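Local coordinates for glycoside hydrolase (Streptococcus pneumoniae serotype 4, PDB 6ORH), which is probably an alpha-L-fucosidase of glycoside hydrolase family 29, acting on fucose-bearing host carbohydrates, at residues A140-N143 / A144-A148; E280-F283 / H284-R288; E314-T317 / Y318-E321. The protein carries 2 engineered substitutions. One frame throughout, in Å; residues are numbered along the deposited sequence.

Interaction 1: A140-N143 / A144-A148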
ATOM      1  N   ALA A 140      -9.318 -41.897   7.319  1.00 19.58           N
ATOM      2  CA  ALA A 140      -8.240 -42.406   8.150  1.00 18.72           C
ATOM      3  C   ALA A 140      -7.148 -43.025   7.277  1.00 17.77           C
ATOM      4  O   ALA A 140      -5.950 -42.865   7.556  1.00 17.15           O
ATOM      5  CB  ALA A 140      -8.757 -43.344   9.222  1.00 18.88           C
ATOM      6  N   ASP A 141      -7.550 -43.738   6.219  1.00 17.43           N
ATOM      7  CA  ASP A 141      -6.585 -44.366   5.329  1.00 17.10           C
ATOM      8  C   ASP A 141      -5.830 -43.289   4.544  1.00 15.27           C
ATOM      9  O   ASP A 141      -4.625 -43.424   4.326  1.00 16.04           O
ATOM     10  CB  ASP A 141      -7.214 -45.409   4.396  1.00 19.45           C
ATOM     11  CG  ASP A 141      -7.458 -46.762   5.047  1.00 26.24           C
ATOM     12  OD1 ASP A 141      -6.923 -47.007   6.126  1.00 25.65           O
ATOM     13  OD2 ASP A 141      -8.159 -47.593   4.430  1.00 30.73           O
ATOM     14  N   TYR A 142      -6.523 -42.214   4.144  1.00 15.67           N
ATOM     15  CA  TYR A 142      -5.830 -41.182   3.372  1.00 14.12           C
ATOM     16  C   TYR A 142      -4.790 -40.506   4.262  1.00 14.02           C
ATOM     17  O   TYR A 142      -3.648 -40.270   3.815  1.00 14.54           O
ATOM     18  CB  TYR A 142      -6.754 -40.100   2.780  1.00 14.41           C
ATOM     19  CG  TYR A 142      -5.934 -39.061   2.054  1.00 12.94           C
ATOM     20  CD1 TYR A 142      -5.304 -39.353   0.856  1.00 12.69           C
ATOM     21  CD2 TYR A 142      -5.635 -37.835   2.651  1.00 13.59           C
ATOM     22  CE1 TYR A 142      -4.442 -38.454   0.228  1.00 12.57           C
ATOM     23  CE2 TYR A 142      -4.800 -36.913   2.027  1.00 13.30           C
ATOM     24  CZ  TYR A 142      -4.179 -37.230   0.831  1.00 13.21           C
ATOM     25  OH  TYR A 142      -3.340 -36.333   0.207  1.00 12.21           O
ATOM     26  N   ASN A 143      -5.201 -40.206   5.500  1.00 14.76           N
ATOM     27  CA  ASN A 143      -4.259 -39.602   6.449  1.00 15.03           C
ATOM     28  C   ASN A 143      -3.031 -40.487   6.653  1.00 16.16           C
ATOM     29  O   ASN A 143      -1.916 -39.965   6.775  1.00 14.33           O
ATOM     30  CB  ASN A 143      -4.926 -39.276   7.781  1.00 15.00           C
ATOM     31  CG  ASN A 143      -5.652 -37.957   7.675  1.00 16.55           C
ATOM     32  OD1 ASN A 143      -5.017 -36.905   7.632  1.00 16.10           O
ATOM     33  ND2 ASN A 143      -6.976 -38.003   7.642  1.00 15.69           N
ATOM     34  N   ALA A 144      -3.220 -41.819   6.736  1.00 15.13           N
ATOM     35  CA  ALA A 144      -2.078 -42.715   6.898  1.00 14.55           C
ATOM     36  C   ALA A 144      -1.159 -42.707   5.671  1.00 13.92           C
ATOM     37  O   ALA A 144       0.059 -42.821   5.809  1.00 14.35           O
ATOM     38  CB  ALA A 144      -2.549 -44.116   7.260  1.00 15.53           C
ATOM     39  N   TYR A 145      -1.739 -42.564   4.474  1.00 13.82           N
ATOM     40  CA  TYR A 145      -0.991 -42.453   3.228  1.00 14.20           C
ATOM     41  C   TYR A 145      -0.127 -41.187   3.275  1.00 13.68           C
ATOM     42  O   TYR A 145       1.088 -41.240   3.024  1.00 14.08           O
ATOM     43  CB  TYR A 145      -1.974 -42.417   2.045  1.00 15.08           C
ATOM     44  CG  TYR A 145      -1.390 -42.045   0.704  1.00 14.85           C
ATOM     45  CD1 TYR A 145      -0.453 -42.868   0.088  1.00 15.73           C
ATOM     46  CD2 TYR A 145      -1.713 -40.856   0.054  1.00 14.94           C
ATOM     47  CE1 TYR A 145       0.083 -42.547  -1.142  1.00 16.52           C
ATOM     48  CE2 TYR A 145      -1.184 -40.529  -1.190  1.00 15.88           C
ATOM     49  CZ  TYR A 145      -0.249 -41.366  -1.777  1.00 15.54           C
ATOM     50  OH  TYR A 145       0.321 -41.083  -2.985  1.00 16.53           O
ATOM     51  N   TYR A 146      -0.774 -40.068   3.614  1.00 14.09           N
ATOM     52  CA  TYR A 146      -0.070 -38.781   3.688  1.00 13.55           C
ATOM     53  C   TYR A 146       1.093 -38.863   4.676  1.00 13.46           C
ATOM     54  O   TYR A 146       2.228 -38.457   4.361  1.00 13.35           O
ATOM     55  CB  TYR A 146      -1.054 -37.640   4.000  1.00 13.05           C
ATOM     56  CG  TYR A 146      -0.459 -36.266   3.793  1.00 12.57           C
ATOM     57  CD1 TYR A 146       0.289 -35.671   4.807  1.00 12.25           C
ATOM     58  CD2 TYR A 146      -0.666 -35.565   2.622  1.00 11.93           C
ATOM     59  CE1 TYR A 146       0.854 -34.417   4.628  1.00 12.30           C
ATOM     60  CE2 TYR A 146      -0.111 -34.306   2.423  1.00 11.98           C
ATOM     61  CZ  TYR A 146       0.681 -33.756   3.422  1.00 12.27           C
ATOM     62  OH  TYR A 146       1.222 -32.500   3.271  1.00 12.32           O
ATOM     63  N   LEU A 147       0.805 -39.380   5.875  1.00 14.28           N
ATOM     64  CA  LEU A 147       1.778 -39.476   6.960  1.00 15.02           C
ATOM     65  C   LEU A 147       2.927 -40.403   6.558  1.00 15.31           C
ATOM     66  O   LEU A 147       4.095 -40.110   6.816  1.00 13.86           O
ATOM     67  CB  LEU A 147       1.080 -39.968   8.239  1.00 15.62           C
ATOM     68  CG  LEU A 147       2.004 -40.125   9.451  1.00 15.65           C
ATOM     69  CD1 LEU A 147       2.678 -38.802   9.810  1.00 18.28           C
ATOM     70  CD2 LEU A 147       1.235 -40.669  10.657  1.00 16.81           C
ATOM     71  N   ALA A 148       2.605 -41.540   5.936  1.00 14.55           N
ATOM     72  CA  ALA A 148       3.654 -42.438   5.463  1.00 15.12           C
ATOM     73  C   ALA A 148       4.578 -41.739   4.464  1.00 15.03           C
ATOM     74  O   ALA A 148       5.771 -42.020   4.450  1.00 16.68           O
ATOM     75  CB  ALA A 148       3.072 -43.694   4.863  1.00 15.14           C
TER
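Tyr142 leans over the next helical turn so that its ring meets Tyr145 and its hydroxyl the ring of Tyr146. The first pair is oblique, neither stacked nor edge-to-face: ring centroids are 5.9 Å apart and the planes stand at 52°. Contact is made along one flank, where Tyr142 CE1 comes to 3.6 Å from Tyr145 CD2 and lies near the plane of the Tyr145 ring, at its edge. The second meeting is looser and uses the end of the side chain: Tyr142 OH reaches the edge of the Tyr146 ring, 3.7 Å from CD2. Tyr142 starts away from residues 144-148, but its CG is anti to the backbone N (chi1 178°), which carries the ring along the helix toward them. Farther out, the Tyr142 ring meets Tyr134 edge-to-face, while Tyr146 is fixed separately, its ring stacked on Trp188 and its OH hydrogen-bonded to Leu124 O. On another face of the helix, the buried amide of Asn143 is held at both ends, OD1 by Glu184 N and ND2 by Asn182 O and, one turn back, Glu139 O; beside it Leu147 packs on Lys187 and Thr191 of helix 185-196. Beneath the side chains run regular i to i+4 bonds, among them Tyr146 N to Tyr142 O at 2.9 Å and Leu147 N to Asn143 O, also 2.9 Å. Helix 139-154 follows strand 119-124 and precedes its parallel neighbour, strand 167-169, as the helical part of a beta-alpha-beta crossover of the TIM barrel.

Interaction 2: E280-F283 / H284-R288; sequences EIYF and HSVGR. With EDO (1,2-ethanediol), chain L.
His284 turns back on Glu280 and gives two hydrogen bonds to its carbonyl oxygen. With CG beside its own backbone N (chi1 -69°), the imidazole ND1 reaches Glu280 O at 2.7 Å, the oxygen lying near the ring plane, while the backbone N reaches the same atom at 3.1 Å. The next carbonyl is held equally close: Ser285 OG donates to Ile281 O over 2.7 Å, from above the carbonyl plane. Tyr282 O takes two donors, Gly287 N in the carbonyl plane and Ser285 N from well above it. The bond from Gly287 N, i+5 to i, lies where helix 275-284 gives way to the 3-10 turn at 286-287, on the way to barrel strand 292-295. Val286 CB approaches the Tyr282 ring obliquely and off-centre in a CH-pi contact, 4.1 Å from the centroid, and Val286 O accepts a hydrogen bond from O2 of an ethanediol, probably from the crystallisation liquor. Tyr282 OH is hydrogen-bonded to Tyr323 OH. Looser is the Glu280 carboxylate, OE2 3.8 Å from His284 CE1 and OE1 in a salt bridge with Arg420. Beyond the imidazole, His284 CD2 lies 3.5 Å above the guanidinium plane of Arg288, whose NH1 bonds to Ala219 O.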
ATOM      1  N   GLU A 280       9.061  -4.145  -7.175  1.00 15.96           N
ATOM      2  CA  GLU A 280       7.896  -3.764  -6.379  1.00 16.74           C
ATOM      3  C   GLU A 280       7.547  -4.872  -5.387  1.00 17.19           C
ATOM      4  O   GLU A 280       7.333  -4.586  -4.199  1.00 16.95           O
ATOM      5  CB  GLU A 280       6.683  -3.377  -7.230  1.00 18.12           C
ATOM      6  CG  GLU A 280       6.947  -2.091  -8.019  1.00 18.29           C
ATOM      7  CD  GLU A 280       7.398  -0.928  -7.165  1.00 18.17           C
ATOM      8  OE1 GLU A 280       8.526  -0.451  -7.359  1.00 19.81           O
ATOM      9  OE2 GLU A 280       6.615  -0.511  -6.273  1.00 22.12           O
ATOM     10  N   ILE A 281       7.520  -6.123  -5.885  1.00 14.77           N
ATOM     11  CA  ILE A 281       7.275  -7.268  -5.014  1.00 14.15           C
ATOM     12  C   ILE A 281       8.290  -7.276  -3.865  1.00 15.03           C
ATOM     13  O   ILE A 281       7.928  -7.505  -2.704  1.00 15.21           O
ATOM     14  CB  ILE A 281       7.274  -8.565  -5.854  1.00 13.64           C
ATOM     15  CG1 ILE A 281       6.000  -8.627  -6.709  1.00 14.37           C
ATOM     16  CG2 ILE A 281       7.418  -9.790  -4.945  1.00 13.74           C
ATOM     17  CD1 ILE A 281       6.033  -9.628  -7.856  1.00 15.48           C
ATOM     18  N   TYR A 282       9.578  -7.078  -4.189  1.00 13.72           N
ATOM     19  CA  TYR A 282      10.630  -7.151  -3.191  1.00 13.63           C
ATOM     20  C   TYR A 282      10.374  -6.137  -2.072  1.00 14.30           C
ATOM     21  O   TYR A 282      10.425  -6.485  -0.886  1.00 14.29           O
ATOM     22  CB  TYR A 282      11.984  -6.920  -3.872  1.00 13.35           C
ATOM     23  CG  TYR A 282      13.156  -7.069  -2.940  1.00 12.47           C
ATOM     24  CD1 TYR A 282      13.556  -8.322  -2.491  1.00 13.30           C
ATOM     25  CD2 TYR A 282      13.857  -5.962  -2.489  1.00 13.25           C
ATOM     26  CE1 TYR A 282      14.624  -8.453  -1.622  1.00 12.98           C
ATOM     27  CE2 TYR A 282      14.949  -6.077  -1.646  1.00 13.45           C
ATOM     28  CZ  TYR A 282      15.334  -7.337  -1.216  1.00 12.69           C
ATOM     29  OH  TYR A 282      16.412  -7.477  -0.404  1.00 14.69           O
ATOM     30  N   PHE A 283      10.049  -4.889  -2.448  1.00 14.47           N
ATOM     31  CA  PHE A 283       9.853  -3.884  -1.411  1.00 14.67           C
ATOM     32  C   PHE A 283       8.608  -4.155  -0.564  1.00 14.29           C
ATOM     33  O   PHE A 283       8.542  -3.653   0.572  1.00 14.26           O
ATOM     34  CB  PHE A 283       9.836  -2.479  -2.034  1.00 15.13           C
ATOM     35  CG  PHE A 283      11.223  -1.924  -2.228  1.00 16.36           C
ATOM     36  CD1 PHE A 283      11.923  -1.359  -1.169  1.00 15.52           C
ATOM     37  CD2 PHE A 283      11.830  -1.955  -3.487  1.00 15.66           C
ATOM     38  CE1 PHE A 283      13.213  -0.875  -1.335  1.00 16.46           C
ATOM     39  CE2 PHE A 283      13.115  -1.451  -3.653  1.00 15.77           C
ATOM     40  CZ  PHE A 283      13.814  -0.917  -2.584  1.00 15.71           C
ATOM     41  N   HIS A 284       7.628  -4.878  -1.124  1.00 14.45           N
ATOM     42  CA  HIS A 284       6.381  -5.142  -0.399  1.00 15.99           C
ATOM     43  C   HIS A 284       6.387  -6.496   0.310  1.00 14.67           C
ATOM     44  O   HIS A 284       5.370  -6.853   0.930  1.00 14.72           O
ATOM     45  CB  HIS A 284       5.171  -5.009  -1.329  1.00 17.67           C
ATOM     46  CG  HIS A 284       4.937  -3.592  -1.749  1.00 22.02           C
ATOM     47  ND1 HIS A 284       5.480  -3.066  -2.906  1.00 26.07           N
ATOM     48  CD2 HIS A 284       4.218  -2.597  -1.193  1.00 25.17           C
ATOM     49  CE1 HIS A 284       5.124  -1.806  -3.042  1.00 25.52           C
ATOM     50  NE2 HIS A 284       4.350  -1.490  -2.002  1.00 25.25           N
ATOM     51  N   SER A 285       7.536  -7.209   0.284  1.00 13.15           N
ATOM     52  CA  SER A 285       7.621  -8.512   0.923  1.00 12.43           C
ATOM     53  C   SER A 285       8.808  -8.463   1.882  1.00 13.54           C
ATOM     54  O   SER A 285       8.684  -8.123   3.056  1.00 12.11           O
ATOM     55  CB  SER A 285       7.675  -9.664  -0.120  1.00 13.03           C
ATOM     56  OG  SER A 285       8.758  -9.459  -1.028  1.00 12.89           O
ATOM     57  N   VAL A 286      10.015  -8.623   1.342  1.00 12.83           N
ATOM     58  CA  VAL A 286      11.228  -8.513   2.136  1.00 12.29           C
ATOM     59  C   VAL A 286      11.290  -7.124   2.774  1.00 12.25           C
ATOM     60  O   VAL A 286      11.699  -7.001   3.932  1.00 13.18           O
ATOM     61  CB  VAL A 286      12.460  -8.810   1.246  1.00 13.29           C
ATOM     62  CG1 VAL A 286      13.746  -8.450   1.979  1.00 13.61           C
ATOM     63  CG2 VAL A 286      12.468 -10.306   0.869  1.00 13.18           C
ATOM     64  N   GLY A 287      10.904  -6.095   2.009  1.00 13.03           N
ATOM     65  CA  GLY A 287      10.909  -4.724   2.516  1.00 12.97           C
ATOM     66  C   GLY A 287       9.807  -4.441   3.543  1.00 13.41           C
ATOM     67  O   GLY A 287       9.802  -3.354   4.109  1.00 14.01           O
ATOM     68  N   ARG A 288       8.947  -5.417   3.828  1.00 12.48           N
ATOM     69  CA  ARG A 288       7.962  -5.262   4.906  1.00 12.65           C
ATOM     70  C   ARG A 288       8.195  -6.302   5.996  1.00 12.39           C
ATOM     71  O   ARG A 288       7.356  -6.483   6.901  1.00 14.52           O
ATOM     72  CB  ARG A 288       6.534  -5.271   4.362  1.00 12.41           C
ATOM     73  CG  ARG A 288       6.214  -3.962   3.644  1.00 13.80           C
ATOM     74  CD  ARG A 288       4.813  -3.967   3.075  1.00 14.25           C
ATOM     75  NE  ARG A 288       4.550  -2.625   2.572  1.00 14.73           N
ATOM     76  CZ  ARG A 288       3.358  -2.159   2.233  1.00 14.57           C
ATOM     77  NH1 ARG A 288       2.265  -2.921   2.284  1.00 15.44           N
ATOM     78  NH2 ARG A 288       3.255  -0.885   1.882  1.00 14.39           N
TER
HETATM   79  C1  EDO L 512      12.353 -11.066   6.178  1.00 22.88           C
HETATM   80  O1  EDO L 512      12.785 -12.173   5.464  1.00 16.65           O
HETATM   81  C2  EDO L 512      12.902  -9.961   5.390  1.00 22.07           C
HETATM   82  O2  EDO L 512      12.522  -8.763   5.838  1.00 18.16           O

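Interaction 3: E314-T317 / Y318-E321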
ATOM      1  N   GLU A 314      19.297 -10.467 -13.187  1.00 16.35           N
ATOM      2  CA  GLU A 314      19.053  -9.022 -13.213  1.00 16.60           C
ATOM      3  C   GLU A 314      18.539  -8.591 -11.837  1.00 16.71           C
ATOM      4  O   GLU A 314      18.921  -7.545 -11.329  1.00 16.58           O
ATOM      5  CB  GLU A 314      17.984  -8.663 -14.242  1.00 18.98           C
ATOM      6  CG  GLU A 314      18.520  -8.713 -15.669  1.00 21.10           C
ATOM      7  CD  GLU A 314      17.492  -8.492 -16.762  1.00 23.19           C
ATOM      8  OE1 GLU A 314      16.311  -8.268 -16.438  1.00 24.63           O
ATOM      9  OE2 GLU A 314      17.876  -8.561 -17.956  1.00 25.34           O
ATOM     10  N   PHE A 315      17.713  -9.443 -11.221  1.00 17.63           N
ATOM     11  CA  PHE A 315      17.133  -9.113  -9.920  1.00 16.20           C
ATOM     12  C   PHE A 315      18.227  -9.135  -8.851  1.00 15.88           C
ATOM     13  O   PHE A 315      18.294  -8.272  -7.972  1.00 15.33           O
ATOM     14  CB  PHE A 315      15.952 -10.064  -9.669  1.00 16.29           C
ATOM     15  CG  PHE A 315      15.161  -9.938  -8.382  1.00 16.61           C
ATOM     16  CD1 PHE A 315      14.951  -8.709  -7.778  1.00 16.45           C
ATOM     17  CD2 PHE A 315      14.507 -11.054  -7.875  1.00 15.73           C
ATOM     18  CE1 PHE A 315      14.199  -8.609  -6.609  1.00 18.13           C
ATOM     19  CE2 PHE A 315      13.712 -10.951  -6.732  1.00 16.68           C
ATOM     20  CZ  PHE A 315      13.568  -9.732  -6.094  1.00 18.57           C
ATOM     21  N   ALA A 316      19.116 -10.144  -8.926  1.00 16.81           N
ATOM     22  CA  ALA A 316      20.219 -10.237  -7.994  1.00 16.27           C
ATOM     23  C   ALA A 316      21.131  -9.015  -8.118  1.00 17.95           C
ATOM     24  O   ALA A 316      21.589  -8.483  -7.110  1.00 17.40           O
ATOM     25  CB  ALA A 316      20.976 -11.546  -8.189  1.00 16.39           C
ATOM     26  N   THR A 317      21.398  -8.589  -9.361  1.00 18.09           N
ATOM     27  CA  THR A 317      22.262  -7.433  -9.569  1.00 18.26           C
ATOM     28  C   THR A 317      21.634  -6.200  -8.913  1.00 18.05           C
ATOM     29  O   THR A 317      22.318  -5.464  -8.192  1.00 20.05           O
ATOM     30  CB  THR A 317      22.520  -7.234 -11.072  1.00 20.34           C
ATOM     31  OG1 THR A 317      23.315  -8.349 -11.490  1.00 21.20           O
ATOM     32  CG2 THR A 317      23.266  -5.951 -11.376  1.00 20.87           C
ATOM     33  N   TYR A 318      20.326  -6.023  -9.142  1.00 17.33           N
ATOM     34  CA  TYR A 318      19.576  -4.905  -8.567  1.00 17.39           C
ATOM     35  C   TYR A 318      19.806  -4.854  -7.053  1.00 18.79           C
ATOM     36  O   TYR A 318      20.102  -3.801  -6.496  1.00 20.15           O
ATOM     37  CB  TYR A 318      18.086  -5.004  -8.898  1.00 17.89           C
ATOM     38  CG  TYR A 318      17.279  -3.900  -8.260  1.00 17.65           C
ATOM     39  CD1 TYR A 318      16.818  -4.020  -6.962  1.00 18.11           C
ATOM     40  CD2 TYR A 318      17.040  -2.721  -8.948  1.00 19.08           C
ATOM     41  CE1 TYR A 318      16.130  -2.981  -6.356  1.00 18.66           C
ATOM     42  CE2 TYR A 318      16.332  -1.685  -8.367  1.00 18.77           C
ATOM     43  CZ  TYR A 318      15.876  -1.819  -7.069  1.00 20.73           C
ATOM     44  OH  TYR A 318      15.208  -0.789  -6.463  1.00 19.22           O
ATOM     45  N   ARG A 319      19.596  -5.992  -6.369  1.00 18.36           N
ATOM     46  CA  ARG A 319      19.705  -6.004  -4.918  1.00 19.14           C
ATOM     47  C   ARG A 319      21.140  -5.732  -4.495  1.00 19.73           C
ATOM     48  O   ARG A 319      21.399  -5.019  -3.523  1.00 19.13           O
ATOM     49  CB  ARG A 319      19.230  -7.333  -4.317  1.00 16.64           C
ATOM     50  CG  ARG A 319      17.790  -7.691  -4.631  1.00 17.79           C
ATOM     51  CD  ARG A 319      17.322  -8.903  -3.813  1.00 17.49           C
ATOM     52  NE  ARG A 319      18.242 -10.022  -3.968  1.00 17.37           N
ATOM     53  CZ  ARG A 319      18.178 -10.940  -4.921  1.00 15.15           C
ATOM     54  NH1 ARG A 319      17.180 -10.948  -5.801  1.00 16.64           N
ATOM     55  NH2 ARG A 319      19.133 -11.869  -4.948  1.00 15.65           N
ATOM     56  N   ASN A 320      22.092  -6.327  -5.231  1.00 19.44           N
ATOM     57  CA  ASN A 320      23.479  -6.187  -4.828  1.00 21.66           C
ATOM     58  C   ASN A 320      23.867  -4.706  -4.918  1.00 20.79           C
ATOM     59  O   ASN A 320      24.563  -4.205  -4.043  1.00 22.48           O
ATOM     60  CB  ASN A 320      24.361  -7.104  -5.679  1.00 22.04           C
ATOM     61  CG  ASN A 320      24.120  -8.579  -5.381  1.00 25.28           C
ATOM     62  OD1 ASN A 320      23.372  -8.962  -4.471  1.00 27.94           O
ATOM     63  ND2 ASN A 320      24.732  -9.439  -6.179  1.00 27.66           N
ATOM     64  N   GLU A 321      23.367  -4.024  -5.952  1.00 22.00           N
ATOM     65  CA  GLU A 321      23.649  -2.603  -6.143  1.00 23.85           C
ATOM     66  C   GLU A 321      22.949  -1.760  -5.073  1.00 23.54           C
ATOM     67  O   GLU A 321      23.549  -0.825  -4.533  1.00 24.63           O
ATOM     68  CB  GLU A 321      23.297  -2.154  -7.557  1.00 27.12           C
ATOM     69  CG  GLU A 321      24.171  -2.799  -8.627  1.00 31.84           C
ATOM     70  CD  GLU A 321      25.660  -2.479  -8.586  1.00 38.36           C
ATOM     71  OE1 GLU A 321      26.054  -1.475  -7.951  1.00 38.05           O
ATOM     72  OE2 GLU A 321      26.429  -3.243  -9.202  1.00 46.97           O
TER
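Arg319 reaches back one turn to place NH1 over the centre of the Phe315 ring, 3.3 Å above its plane. The guanidinium stands nearly upright on the ring, the two planes 89° apart, so it comes down edge first. CZ lies 4.6 Å from the ring centroid and almost on the ring normal, giving a cation-pi contact. A bend at chi3 (-53°) folds the arginine back along its own helix, and one guanidinium face then covers Ala316 CA. The other terminal nitrogen is satisfied outside the helix: NH2 is hydrogen-bonded to Thr66 O. The carbonyls of residues 314-317 are taken up in order by the amides four residues on, with Tyr318 N to Glu314 O at 3.0 Å and Arg319 N to Phe315 O at 3.1 Å. Asn320 N likewise donates to Ala316 O at 2.9 Å. The side-chain carboxamide of Asn320 sits close to that same oxygen but forms no hydrogen bond with it, OD1 being a second acceptor and ND2 badly angled. Thr317 OG1 finds its partner one turn earlier, at Tyr313 O, and the two acidic residues have basic partners nearby along the chain, Glu314 OE1 in a salt bridge with Arg311 and Glu321 OE1 with Lys324. Helix 306-322 lies against helix 275-284, where Phe315 meets Leu275, Arg319 meets Tyr282, and Tyr318 packs on Val279 and Phe283; at its far end Tyr318 and Glu321 touch the C-terminal residue Pro451.

In the fold
Each interaction joins consecutive turns of one continuous stretch, so none closes a long loop, and the three follow one another without nesting or crossing. Interaction 1 comes first, on helix 139-154 of the catalytic barrel, and binds that helix to strand 119-124 and helix 185-196. It is remote from the others, its nearest atoms about 24 Å from interaction 2 and about 27 Å from interaction 3. Interactions 2 and 3 pack directly against each other. Together they join helices 275-284 and 306-322, while Phe283 and His284 also reach strand 417-426 of the C-terminal beta domain.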